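Local atomic coordinates of peptidase (Yersinia bercovieri, PDB entry 5NYW), a protein that is of uncertain function but, as Anbu, belongs to the Ntn-hydrolases related to proteasome beta-subunits and HslV, and assembles into a multimer. Residues Ser57-Ser60 and Leu61-Arg65; Arg92-Ile95 and Asn96-Ser99; Ala84-Leu87 and Gly88-Val91; Pro216-Met219 and Met220-Gly224; Glu70-Asn73 and Leu74-Ala78. All coordinates share one frame; numbering follows the deposited sequence.

Contact 1 of 5, residues Ser57-Ser60 and Leu61-Arg65; sequences SIVS and LLQRR. With SO4 (sulfate ion), chain B.
Helix 52-65 of the alpha-beta-beta-alpha Ntn-hydrolase sandwich runs through this contact, where Ile58 lies against Leu62 and Val59 against Gln63, one turn on. Four i to i+4 backbone bonds join the turns. The shortest is Leu61 N to Ser57 O, 2.7 Å. Ile58 and Leu62 lie side by side and point the same way, with Ile58 CG2 4.0 Å from Leu62 CD1. Both are buried against helix 80-98 of the same chain. Gln63 is extended beyond CG and crosses Val59 at a slant. This puts the amide NE2 3.3 Å from Val59 CG1. Ser57 is buried at a subunit interface, where its OG hydrogen-bonds Tyr81 of a neighbouring subunit and Arg97 of the same chain. The chain of Arg65 is straight from CG to NE. Leu61 CB lies over the centre of one guanidinium face, 4.2 Å above its plane. Arg65 NH2 also makes a salt bridge to Glu93 on helix 80-98. A sulfate, probably from the crystallisation liquor, sits at the edge of the same guanidinium. Its O3 takes a long, weak but nearly straight bond from Arg65 NE, at 3.5 Å and 167°.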
loop_
_atom_site.group_PDB
_atom_site.type_symbol
_atom_site.label_atom_id
_atom_site.label_comp_id
_atom_site.label_asym_id
_atom_site.label_seq_id
_atom_site.Cartn_x
_atom_site.Cartn_y
_atom_site.Cartn_z
ATOM N N SER L 57 8.407 15.838 -29.443
ATOM C CA SER L 57 9.405 15.566 -28.406
ATOM C C SER L 57 10.045 14.221 -28.651
ATOM O O SER L 57 11.257 14.082 -28.537
ATOM C CB SER L 57 8.806 15.600 -26.986
ATOM O OG SER L 57 8.874 16.900 -26.405
ATOM N N ILE L 58 9.231 13.240 -29.017
ATOM C CA ILE L 58 9.733 11.902 -29.298
ATOM C C ILE L 58 10.770 11.973 -30.411
ATOM O O ILE L 58 11.910 11.538 -30.235
ATOM C CB ILE L 58 8.571 10.944 -29.695
ATOM C CG1 ILE L 58 7.673 10.705 -28.484
ATOM C CG2 ILE L 58 9.097 9.615 -30.200
ATOM C CD1 ILE L 58 6.387 10.042 -28.813
ATOM N N VAL L 59 10.399 12.586 -31.529
ATOM C CA VAL L 59 11.323 12.744 -32.639
ATOM C C VAL L 59 12.549 13.582 -32.237
ATOM O O VAL L 59 13.684 13.202 -32.524
ATOM C CB VAL L 59 10.629 13.385 -33.845
ATOM C CG1 VAL L 59 11.650 13.818 -34.886
ATOM C CG2 VAL L 59 9.618 12.418 -34.448
ATOM N N SER L 60 12.338 14.680 -31.517
ATOM C CA SER L 60 13.462 15.518 -31.125
ATOM C C SER L 60 14.428 14.754 -30.211
ATOM O O SER L 60 15.639 14.844 -30.397
ATOM C CB SER L 60 12.970 16.794 -30.437
ATOM O OG SER L 60 12.470 17.738 -31.367
ATOM N N LEU L 61 13.898 13.986 -29.253
ATOM C CA LEU L 61 14.734 13.197 -28.348
ATOM C C LEU L 61 15.505 12.100 -29.096
ATOM O O LEU L 61 16.651 11.821 -28.767
ATOM C CB LEU L 61 13.908 12.578 -27.206
ATOM C CG LEU L 61 13.460 13.449 -26.018
ATOM C CD1 LEU L 61 12.628 12.640 -25.041
ATOM C CD2 LEU L 61 14.629 14.113 -25.293
ATOM N N LEU L 62 14.870 11.456 -30.074
ATOM C CA LEU L 62 15.538 10.422 -30.872
ATOM C C LEU L 62 16.670 10.986 -31.720
ATOM O O LEU L 62 17.723 10.355 -31.854
ATOM C CB LEU L 62 14.546 9.713 -31.788
ATOM C CG LEU L 62 13.547 8.786 -31.110
ATOM C CD1 LEU L 62 12.446 8.394 -32.072
ATOM C CD2 LEU L 62 14.271 7.558 -30.627
ATOM N N GLN L 63 16.432 12.167 -32.295
ATOM C CA GLN L 63 17.389 12.865 -33.149
ATOM C C GLN L 63 18.603 13.318 -32.351
ATOM O O GLN L 63 19.740 13.206 -32.805
ATOM C CB GLN L 63 16.731 14.079 -33.791
ATOM C CG GLN L 63 15.722 13.744 -34.872
ATOM C CD GLN L 63 14.926 14.959 -35.290
ATOM O OE1 GLN L 63 14.800 15.919 -34.529
ATOM N NE2 GLN L 63 14.348 14.911 -36.485
ATOM N N ARG L 64 18.351 13.838 -31.157
ATOM C CA ARG L 64 19.420 14.321 -30.285
ATOM C C ARG L 64 20.309 13.178 -29.788
ATOM O O ARG L 64 21.533 13.299 -29.753
ATOM C CB ARG L 64 18.821 15.083 -29.089
ATOM C CG ARG L 64 19.268 16.534 -28.944
ATOM C CD ARG L 64 20.736 16.628 -28.577
ATOM N NE ARG L 64 21.188 15.456 -27.822
ATOM C CZ ARG L 64 22.452 15.196 -27.493
ATOM N NH1 ARG L 64 22.749 14.091 -26.817
ATOM N NH2 ARG L 64 23.416 16.035 -27.841
ATOM N N ARG L 65 19.687 12.061 -29.438
ATOM C CA ARG L 65 20.415 10.926 -28.903
ATOM C C ARG L 65 21.219 10.158 -29.962
ATOM O O ARG L 65 22.117 9.394 -29.625
ATOM C CB ARG L 65 19.437 10.003 -28.184
ATOM C CG ARG L 65 18.968 10.595 -26.867
ATOM C CD ARG L 65 17.751 9.885 -26.296
ATOM N NE ARG L 65 17.281 10.551 -25.085
ATOM C CZ ARG L 65 16.143 10.267 -24.468
ATOM N NH1 ARG L 65 15.343 9.316 -24.933
ATOM N NH2 ARG L 65 15.805 10.939 -23.391
HETATM S S SO4 B . 19.942 12.533 -23.068
HETATM O O1 SO4 B . 19.518 11.266 -22.472
HETATM O O2 SO4 B . 20.863 12.268 -24.176
HETATM O O3 SO4 B . 18.784 13.278 -23.582
HETATM O O4 SO4 B . 20.613 13.322 -22.031
#

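Contact 2 of 5, residues Arg92-Ile95 and Asn96-Ser99; sequences REVI and NRDS
Val94 meets Arg97 and Asp98 near the C-terminal end of helix 80-98, one of the helices on the outer layer of the Ntn-hydrolase fold. This is the tightly packed side. Val94 CG1 is anti to the backbone N (chi1 170°), which brings it 4.0 Å from both Arg97 NH2 and Asp98 OD2. Val94 lies alongside both Arg97 and Asp98, pointing the same way as each, and it also packs on Leu61 and Ile58 of helix 52-65. A bend in the Arg97 chain at chi3 (71°) brings the edge of the guanidinium round to Asp98. Two of its nitrogens grip one oxygen side-on. Arg97 NE is 3.1 Å and Arg97 NH2 3.2 Å from Asp98 OD1, both on the same face of the carboxylate. This salt bridge would be expected to steady both groups. Arg97 NH2 also bonds Ser57 OG, and Arg97 NH1 bonds Tyr81 OH of a neighbouring subunit.

The other side is more open to solvent. Asn96 is exposed, and its amide carbon CG lies 3.3 Å from Arg92 O. Ser99 is exposed too and is the first residue to leave helical angles. Its hydroxyl swings back over the last turn. Ile95 O therefore accepts two bonds, which arrive from opposite faces of the carbonyl plane. Ser99 N lies 2.9 Å from Ile95 O, and Ser99 OG lies 2.8 Å from it.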
loop_
_atom_site.group_PDB
_atom_site.type_symbol
_atom_site.label_atom_id
_atom_site.label_comp_id
_atom_site.label_asym_id
_atom_site.label_seq_id
_atom_site.Cartn_x
_atom_site.Cartn_y
_atom_site.Cartn_z
ATOM N N ARG L 92 6.814 6.241 -23.860
ATOM C CA ARG L 92 6.447 6.228 -22.431
ATOM C C ARG L 92 7.138 7.346 -21.641
ATOM O O ARG L 92 6.520 7.970 -20.780
ATOM C CB ARG L 92 6.777 4.869 -21.782
ATOM C CG ARG L 92 5.826 3.741 -22.154
ATOM C CD ARG L 92 6.074 2.411 -21.382
ATOM N NE ARG L 92 7.334 1.735 -21.717
ATOM C CZ ARG L 92 7.449 0.774 -22.643
ATOM N NH1 ARG L 92 6.391 0.405 -23.374
ATOM N NH2 ARG L 92 8.629 0.201 -22.876
ATOM N N GLU L 93 8.408 7.598 -21.949
ATOM C CA GLU L 93 9.187 8.652 -21.296
ATOM C C GLU L 93 8.560 10.033 -21.454
ATOM O O GLU L 93 8.461 10.805 -20.497
ATOM C CB GLU L 93 10.602 8.687 -21.870
ATOM C CG GLU L 93 11.423 9.861 -21.402
ATOM C CD GLU L 93 12.740 9.988 -22.160
ATOM O OE1 GLU L 93 13.494 10.941 -21.888
ATOM O OE2 GLU L 93 13.015 9.158 -23.049
ATOM N N VAL L 94 8.188 10.359 -22.688
ATOM C CA VAL L 94 7.600 11.650 -22.998
ATOM C C VAL L 94 6.187 11.807 -22.420
ATOM O O VAL L 94 5.873 12.842 -21.834
ATOM C CB VAL L 94 7.578 11.867 -24.507
ATOM C CG1 VAL L 94 6.741 13.085 -24.872
ATOM C CG2 VAL L 94 9.009 11.989 -25.009
ATOM N N ILE L 95 5.351 10.775 -22.535
ATOM C CA ILE L 95 3.991 10.863 -22.001
ATOM C C ILE L 95 3.961 11.003 -20.477
ATOM O O ILE L 95 3.255 11.863 -19.936
ATOM C CB ILE L 95 3.152 9.639 -22.405
ATOM C CG1 ILE L 95 2.837 9.713 -23.891
ATOM C CG2 ILE L 95 1.842 9.592 -21.631
ATOM C CD1 ILE L 95 2.023 8.554 -24.396
ATOM N N ASN L 96 4.764 10.199 -19.791
ATOM C CA ASN L 96 4.815 10.255 -18.338
ATOM C C ASN L 96 5.386 11.583 -17.853
ATOM O O ASN L 96 4.993 12.084 -16.797
ATOM C CB ASN L 96 5.607 9.077 -17.779
ATOM C CG ASN L 96 4.851 7.763 -17.910
ATOM O OD1 ASN L 96 3.670 7.744 -18.278
ATOM N ND2 ASN L 96 5.513 6.665 -17.574
ATOM N N ARG L 97 6.327 12.137 -18.612
ATOM C CA ARG L 97 6.896 13.440 -18.272
ATOM C C ARG L 97 5.831 14.538 -18.426
ATOM O O ARG L 97 5.616 15.319 -17.502
ATOM C CB ARG L 97 8.109 13.763 -19.157
ATOM C CG ARG L 97 8.720 15.134 -18.900
ATOM C CD ARG L 97 9.624 15.573 -20.055
ATOM N NE ARG L 97 8.827 15.891 -21.244
ATOM C CZ ARG L 97 9.312 16.152 -22.457
ATOM N NH1 ARG L 97 10.619 16.144 -22.671
ATOM N NH2 ARG L 97 8.481 16.436 -23.459
ATOM N N ASP L 98 5.172 14.596 -19.588
ATOM C CA ASP L 98 4.186 15.655 -19.861
ATOM C C ASP L 98 2.897 15.587 -19.033
ATOM O O ASP L 98 2.274 16.621 -18.758
ATOM C CB ASP L 98 3.798 15.670 -21.350
ATOM C CG ASP L 98 4.886 16.270 -22.239
ATOM O OD1 ASP L 98 5.887 16.808 -21.694
ATOM O OD2 ASP L 98 4.700 16.266 -23.479
ATOM N N SER L 99 2.499 14.378 -18.638
ATOM C CA SER L 99 1.296 14.200 -17.824
ATOM C C SER L 99 1.546 14.276 -16.298
ATOM O O SER L 99 0.758 13.752 -15.505
ATOM C CB SER L 99 0.606 12.883 -18.211
ATOM O OG SER L 99 1.358 11.749 -17.837
#

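Contact 3 of 5, residues Ala84-Leu87 and Gly88-Val91; sequences ATLL and GETV
Leu87, Gly88 and Leu86 carry most of this contact, at the middle of helix 80-98, which lies against one sheet of the Ntn-hydrolase sandwich. Leu87 is buried. Its side chain leaves the next turn and packs on Leu116 and Ile130 of the sheet, on Leu62 of helix 52-65 and on Leu74 of a loop. Within the helix it contributes its carbonyl. Leu87 O receives Val91 N at 2.7 Å, and the CG2 branch of Val91 comes down beside that oxygen, at 3.2 Å from Leu87 O. Gly88 is buried as well and meets the preceding turn through backbone alone. Its N-H bonds to Ala84 O at 3.0 Å.

Leu86 supplies the most heavily used oxygen. Leu86 O takes the backbone N-H of Thr90 at 3.0 Å and also the Thr90 hydroxyl, and the two donors come from opposite faces of the carbonyl plane. Thr90 OG1 is anti to its own carbonyl carbon (chi1 -43°), a position that turns the hydroxyl back along the helix. The buried Thr90 hydroxyl is thus satisfied within the helix itself. The Leu86 side chain crosses that of exposed Glu89 at about a right angle, with Leu86 CD1 4.1 Å from Glu89 OE1. The hydroxyl bond, Thr90 OG1 to Leu86 O, measures 2.7 Å.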
loop_
_atom_site.group_PDB
_atom_site.type_symbol
_atom_site.label_atom_id
_atom_site.label_comp_id
_atom_site.label_asym_id
_atom_site.label_seq_id
_atom_site.Cartn_x
_atom_site.Cartn_y
_atom_site.Cartn_z
ATOM N N ALA L 84 12.202 -0.518 -32.561
ATOM C CA ALA L 84 10.824 -0.455 -32.058
ATOM C C ALA L 84 10.731 -0.402 -30.539
ATOM O O ALA L 84 9.933 0.371 -30.011
ATOM C CB ALA L 84 10.007 -1.645 -32.584
ATOM N N THR L 85 11.517 -1.222 -29.831
ATOM C CA THR L 85 11.511 -1.153 -28.365
ATOM C C THR L 85 11.994 0.243 -27.941
ATOM O O THR L 85 11.516 0.800 -26.955
ATOM C CB THR L 85 12.376 -2.245 -27.670
ATOM O OG1 THR L 85 13.765 -2.062 -27.958
ATOM C CG2 THR L 85 11.930 -3.626 -28.074
ATOM N N LEU L 86 12.960 0.783 -28.682
ATOM C CA LEU L 86 13.513 2.095 -28.383
ATOM C C LEU L 86 12.461 3.199 -28.520
ATOM O O LEU L 86 12.361 4.095 -27.680
ATOM C CB LEU L 86 14.704 2.382 -29.298
ATOM C CG LEU L 86 15.390 3.725 -29.041
ATOM C CD1 LEU L 86 15.981 3.735 -27.638
ATOM C CD2 LEU L 86 16.460 4.035 -30.080
ATOM N N LEU L 87 11.672 3.141 -29.580
ATOM C CA LEU L 87 10.583 4.099 -29.762
ATOM C C LEU L 87 9.556 3.975 -28.629
ATOM O O LEU L 87 9.059 4.969 -28.110
ATOM C CB LEU L 87 9.906 3.892 -31.117
ATOM C CG LEU L 87 10.298 4.957 -32.129
ATOM C CD1 LEU L 87 11.771 4.806 -32.469
ATOM C CD2 LEU L 87 9.465 4.799 -33.356
ATOM N N GLY L 88 9.228 2.740 -28.273
ATOM C CA GLY L 88 8.281 2.494 -27.210
ATOM C C GLY L 88 8.727 3.116 -25.902
ATOM O O GLY L 88 7.906 3.694 -25.181
ATOM N N GLU L 89 10.024 3.001 -25.602
ATOM C CA GLU L 89 10.607 3.588 -24.401
ATOM C C GLU L 89 10.545 5.106 -24.466
ATOM O O GLU L 89 10.251 5.765 -23.463
ATOM C CB GLU L 89 12.064 3.121 -24.206
ATOM C CG GLU L 89 12.184 1.642 -23.874
ATOM C CD GLU L 89 13.605 1.125 -23.932
ATOM O OE1 GLU L 89 14.513 1.925 -24.236
ATOM O OE2 GLU L 89 13.805 -0.096 -23.714
ATOM N N THR L 90 10.813 5.661 -25.649
ATOM C CA THR L 90 10.810 7.110 -25.819
ATOM C C THR L 90 9.358 7.637 -25.756
ATOM O O THR L 90 9.123 8.764 -25.312
ATOM C CB THR L 90 11.465 7.536 -27.144
ATOM O OG1 THR L 90 12.658 6.783 -27.358
ATOM C CG2 THR L 90 11.788 9.026 -27.119
ATOM N N VAL L 91 8.403 6.850 -26.261
ATOM C CA VAL L 91 6.984 7.182 -26.121
ATOM C C VAL L 91 6.524 7.272 -24.656
ATOM O O VAL L 91 5.935 8.282 -24.255
ATOM C CB VAL L 91 6.090 6.174 -26.854
ATOM C CG1 VAL L 91 4.661 6.347 -26.412
ATOM C CG2 VAL L 91 6.210 6.360 -28.361
#

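Contact 4 of 5, residues Pro216-Met219 and Met220-Gly224; sequences PYFM and MIRKG
Pro216 and Met220 make the first bond of the turn, with Met220 N 3.0 Å from Pro216 O. Pro216 begins the helix. Its ring lies on the exposed side, as do the side chains of Met219 and Met220. Tyr217 comes next and is buried. Its CG is anti to the backbone N (chi1 -180°), and its ring crosses Ile221 at a slant. Ile221 CB lies over one face of that ring, and Ile221 CD1 reaches the far end, 3.5 Å from Tyr217 OH. The hydroxyl itself is hydrogen-bonded to Gln173. These residues belong to helix 216-234, which packs on helix 168-185 in the helical layer across the Ntn-hydrolase sandwich from helix 80-98. A neighbouring subunit also packs here, with its Leu236 on Ile221.

Phe218 follows and turns its ring to Arg222. Arg222 CD sits over one face, offset toward the rim, in a CH-pi contact 3.8 Å from the Phe218 ring centroid and 21° off the normal. The guanidinium continues past the ring, its plane tilted 30° to that of the ring, with Arg222 NH1 3.8 Å from Phe218 CE2. Arg222 NE ends in a salt bridge to Asp180 on helix 168-185. Phe218 CD1 is also 4.0 Å from Ile221 CG2, which approaches obliquely from the same side as Arg222 CD. Met219 closes the segment, its carbonyl O bonded to Lys223 N at 3.1 Å.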
loop_
_atom_site.group_PDB
_atom_site.type_symbol
_atom_site.label_atom_id
_atom_site.label_comp_id
_atom_site.label_asym_id
_atom_site.label_seq_id
_atom_site.Cartn_x
_atom_site.Cartn_y
_atom_site.Cartn_z
ATOM N N PRO L 216 1.624 18.193 -60.335
ATOM C CA PRO L 216 0.971 17.788 -61.591
ATOM C C PRO L 216 0.488 16.335 -61.597
ATOM O O PRO L 216 -0.600 16.059 -62.119
ATOM C CB PRO L 216 2.062 18.009 -62.647
ATOM C CG PRO L 216 3.327 18.033 -61.903
ATOM C CD PRO L 216 3.005 18.641 -60.579
ATOM N N TYR L 217 1.311 15.407 -61.111
ATOM C CA TYR L 217 0.896 14.010 -61.103
ATOM C C TYR L 217 -0.234 13.747 -60.106
ATOM O O TYR L 217 -1.166 13.009 -60.412
ATOM C CB TYR L 217 2.057 13.072 -60.780
ATOM C CG TYR L 217 1.631 11.617 -60.774
ATOM C CD1 TYR L 217 1.436 10.917 -61.970
ATOM C CD2 TYR L 217 1.359 10.959 -59.576
ATOM C CE1 TYR L 217 1.024 9.586 -61.965
ATOM C CE2 TYR L 217 0.939 9.635 -59.561
ATOM C CZ TYR L 217 0.781 8.956 -60.746
ATOM O OH TYR L 217 0.370 7.646 -60.706
ATOM N N PHE L 218 -0.168 14.342 -58.918
ATOM C CA PHE L 218 -1.230 14.109 -57.936
ATOM C C PHE L 218 -2.530 14.686 -58.465
ATOM O O PHE L 218 -3.580 14.069 -58.341
ATOM C CB PHE L 218 -0.904 14.722 -56.573
ATOM C CG PHE L 218 -1.783 14.212 -55.445
ATOM C CD1 PHE L 218 -1.964 12.848 -55.257
ATOM C CD2 PHE L 218 -2.400 15.086 -54.566
ATOM C CE1 PHE L 218 -2.744 12.365 -54.217
ATOM C CE2 PHE L 218 -3.186 14.610 -53.532
ATOM C CZ PHE L 218 -3.360 13.243 -53.359
ATOM N N MET L 219 -2.446 15.856 -59.086
ATOM C CA MET L 219 -3.616 16.462 -59.703
ATOM C C MET L 219 -4.202 15.518 -60.737
ATOM O O MET L 219 -5.401 15.246 -60.739
ATOM C CB MET L 219 -3.251 17.794 -60.366
ATOM C CG MET L 219 -3.110 18.968 -59.407
ATOM S SD MET L 219 -2.746 20.518 -60.261
ATOM C CE MET L 219 -4.235 20.693 -61.248
ATOM N N MET L 220 -3.323 14.949 -61.554
ATOM C CA MET L 220 -3.733 14.070 -62.646
ATOM C C MET L 220 -4.366 12.757 -62.179
ATOM O O MET L 220 -5.350 12.310 -62.762
ATOM C CB MET L 220 -2.542 13.766 -63.545
ATOM C CG MET L 220 -2.903 13.116 -64.850
ATOM S SD MET L 220 -1.450 12.861 -65.890
ATOM C CE MET L 220 -2.139 11.823 -67.180
ATOM N N ILE L 221 -3.770 12.115 -61.179
ATOM C CA ILE L 221 -4.268 10.826 -60.718
ATOM C C ILE L 221 -5.605 10.999 -59.985
ATOM O O ILE L 221 -6.421 10.082 -59.978
ATOM C CB ILE L 221 -3.229 10.066 -59.831
ATOM C CG1 ILE L 221 -3.669 8.613 -59.634
ATOM C CG2 ILE L 221 -2.990 10.769 -58.507
ATOM C CD1 ILE L 221 -2.640 7.731 -58.994
ATOM N N ARG L 222 -5.800 12.147 -59.333
ATOM C CA ARG L 222 -7.062 12.459 -58.665
ATOM C C ARG L 222 -8.170 12.653 -59.725
ATOM O O ARG L 222 -9.325 12.251 -59.532
ATOM C CB ARG L 222 -6.944 13.697 -57.767
ATOM C CG ARG L 222 -5.984 13.551 -56.591
ATOM C CD ARG L 222 -5.927 14.800 -55.707
ATOM N NE ARG L 222 -6.982 14.771 -54.700
ATOM C CZ ARG L 222 -7.157 15.691 -53.760
ATOM N NH1 ARG L 222 -6.362 16.750 -53.709
ATOM N NH2 ARG L 222 -8.144 15.561 -52.883
ATOM N N LYS L 223 -7.822 13.337 -60.814
ATOM C CA LYS L 223 -8.757 13.590 -61.921
ATOM C C LYS L 223 -9.084 12.303 -62.685
ATOM O O LYS L 223 -10.236 12.042 -63.030
ATOM C CB LYS L 223 -8.183 14.638 -62.884
ATOM C CG LYS L 223 -9.072 14.930 -64.081
ATOM C CD LYS L 223 -8.476 16.011 -64.982
ATOM C CE LYS L 223 -9.332 16.250 -66.220
ATOM N NZ LYS L 223 -8.836 17.374 -67.069
ATOM N N GLY L 224 -8.062 11.498 -62.938
ATOM C CA GLY L 224 -8.239 10.220 -63.599
ATOM C C GLY L 224 -9.066 9.244 -62.783
ATOM O O GLY L 224 -9.955 8.590 -63.322
#

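Contact 5 of 5, residues Glu70-Asn73 and Leu74-Ala78; sequences EQTN and LMNVA
Asn73 and Asn76 exchange bonds across a tight turn between helices 52-65 and 80-98. Asn73 OD1 lies 2.7 Å from Met75 N, which approaches in the carbonyl plane; this is an Asx turn. The same oxygen takes a weak second bond from Asn76 N. In return, Asn76 OD1 accepts Asn73 N at 2.8 Å in a nearly straight bond of 172°. Asn76 ND2 donates to Gln71 O at 2.9 Å, and Gln71 O lies in the plane of the Asn76 amide. Backbone Asn76 N also bonds to Asn73 O at 3.1 Å, and the angles at Leu74 and Met75 fit a type I beta turn. The two side-chain amides are stacked, with planes 18° apart. Both CG atoms stand between backbone N and carbonyl carbon (chi1 62° for Asn73), which folds each amide back over the turn.

In the next shell, Asn73 ND2 makes weak bonds to Arg65 O and Asp68 O. Leu74 is buried on Leu62 and Leu86, and Arg42 bonds the carbonyls of Leu74 and Val77. Because the Asn76 amide both accepts and donates, its bonding probably fixes which end is oxygen. The amide substitutes for backbone pairing where the chain has no regular structure.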
loop_
_atom_site.group_PDB
_atom_site.type_symbol
_atom_site.label_atom_id
_atom_site.label_comp_id
_atom_site.label_asym_id
_atom_site.label_seq_id
_atom_site.Cartn_x
_atom_site.Cartn_y
_atom_site.Cartn_z
ATOM N N GLU L 70 27.470 7.032 -26.902
ATOM C CA GLU L 70 27.668 6.338 -25.647
ATOM C C GLU L 70 26.337 5.917 -25.082
ATOM O O GLU L 70 26.245 5.403 -23.966
ATOM C CB GLU L 70 28.437 7.219 -24.665
ATOM C CG GLU L 70 29.863 7.480 -25.119
ATOM C CD GLU L 70 30.610 6.197 -25.444
ATOM O OE1 GLU L 70 30.373 5.167 -24.773
ATOM O OE2 GLU L 70 31.428 6.218 -26.387
ATOM N N GLN L 71 25.305 6.167 -25.872
ATOM C CA GLN L 71 23.940 5.861 -25.503
ATOM C C GLN L 71 23.280 5.016 -26.585
ATOM O O GLN L 71 23.570 5.182 -27.771
ATOM C CB GLN L 71 23.195 7.179 -25.326
ATOM C CG GLN L 71 21.821 7.090 -24.794
ATOM C CD GLN L 71 21.245 8.463 -24.603
ATOM O OE1 GLN L 71 21.962 9.460 -24.685
ATOM N NE2 GLN L 71 19.956 8.529 -24.322
ATOM N N THR L 72 22.365 4.140 -26.202
ATOM C CA THR L 72 21.651 3.379 -27.213
ATOM C C THR L 72 20.735 4.334 -28.010
ATOM O O THR L 72 19.949 5.084 -27.428
ATOM C CB THR L 72 20.877 2.199 -26.583
ATOM O OG1 THR L 72 19.988 1.628 -27.556
ATOM C CG2 THR L 72 20.095 2.649 -25.344
ATOM N N ASN L 73 20.853 4.316 -29.338
ATOM C CA ASN L 73 20.058 5.208 -30.180
ATOM C C ASN L 73 19.720 4.539 -31.499
ATOM O O ASN L 73 20.191 3.441 -31.776
ATOM C CB ASN L 73 20.788 6.536 -30.436
ATOM C CG ASN L 73 22.100 6.359 -31.186
ATOM O OD1 ASN L 73 22.149 5.716 -32.234
ATOM N ND2 ASN L 73 23.171 6.931 -30.649
ATOM N N LEU L 74 18.942 5.224 -32.332
ATOM C CA LEU L 74 18.447 4.630 -33.575
ATOM C C LEU L 74 19.559 4.350 -34.587
ATOM O O LEU L 74 19.334 3.658 -35.572
ATOM C CB LEU L 74 17.383 5.542 -34.202
ATOM C CG LEU L 74 16.015 5.538 -33.504
ATOM C CD1 LEU L 74 15.035 6.507 -34.147
ATOM C CD2 LEU L 74 15.428 4.130 -33.551
ATOM N N MET L 75 20.760 4.857 -34.333
ATOM C CA MET L 75 21.877 4.621 -35.241
ATOM C C MET L 75 22.705 3.397 -34.865
ATOM O O MET L 75 23.457 2.876 -35.695
ATOM C CB MET L 75 22.759 5.860 -35.315
ATOM C CG MET L 75 21.965 7.029 -35.849
ATOM S SD MET L 75 21.236 6.714 -37.469
ATOM C CE MET L 75 22.667 6.870 -38.522
ATOM N N ASN L 76 22.606 2.971 -33.607
ATOM C CA ASN L 76 23.357 1.803 -33.149
ATOM C C ASN L 76 22.508 0.590 -32.700
ATOM O O ASN L 76 23.061 -0.379 -32.191
ATOM C CB ASN L 76 24.323 2.208 -32.029
ATOM C CG ASN L 76 23.620 2.787 -30.815
ATOM O OD1 ASN L 76 22.517 2.366 -30.448
ATOM N ND2 ASN L 76 24.267 3.766 -30.176
ATOM N N VAL L 77 21.183 0.638 -32.858
ATOM C CA VAL L 77 20.377 -0.561 -32.600
ATOM C C VAL L 77 20.691 -1.557 -33.725
ATOM O O VAL L 77 20.883 -1.167 -34.885
ATOM C CB VAL L 77 18.835 -0.299 -32.539
ATOM C CG1 VAL L 77 18.470 0.496 -31.288
ATOM C CG2 VAL L 77 18.331 0.414 -33.786
ATOM N N ALA L 78 20.793 -2.833 -33.370
ATOM C CA ALA L 78 21.208 -3.865 -34.323
ATOM C C ALA L 78 20.100 -4.274 -35.300
ATOM O O ALA L 78 20.387 -4.660 -36.433
ATOM C CB ALA L 78 21.736 -5.085 -33.580
#

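Contact 1 touches contacts 2, 3 and 5. Contacts 2 and 3 are successive parts of helix 80-98, and contact 1 lies beside both on helix 52-65. Leu61 CD1 packs 3.7 Å from Val94 CG2 in contact 2, and Leu62 CD1 3.7 Å from Leu87 CD1 in contact 3. Contact 5 is in the loop joining the helices and packs Leu74 on both. Contacts 2 and 5 do not touch; their nearest atoms are about 7 Å apart. The sulfate beside Arg65 also lies about 3 Å from the Gln71 side chain, between contacts 1 and 5. Contact 4 is on the opposite side of the chain's centre, about 36 Å from contact 1 and about 42 Å from contact 2, centre to centre.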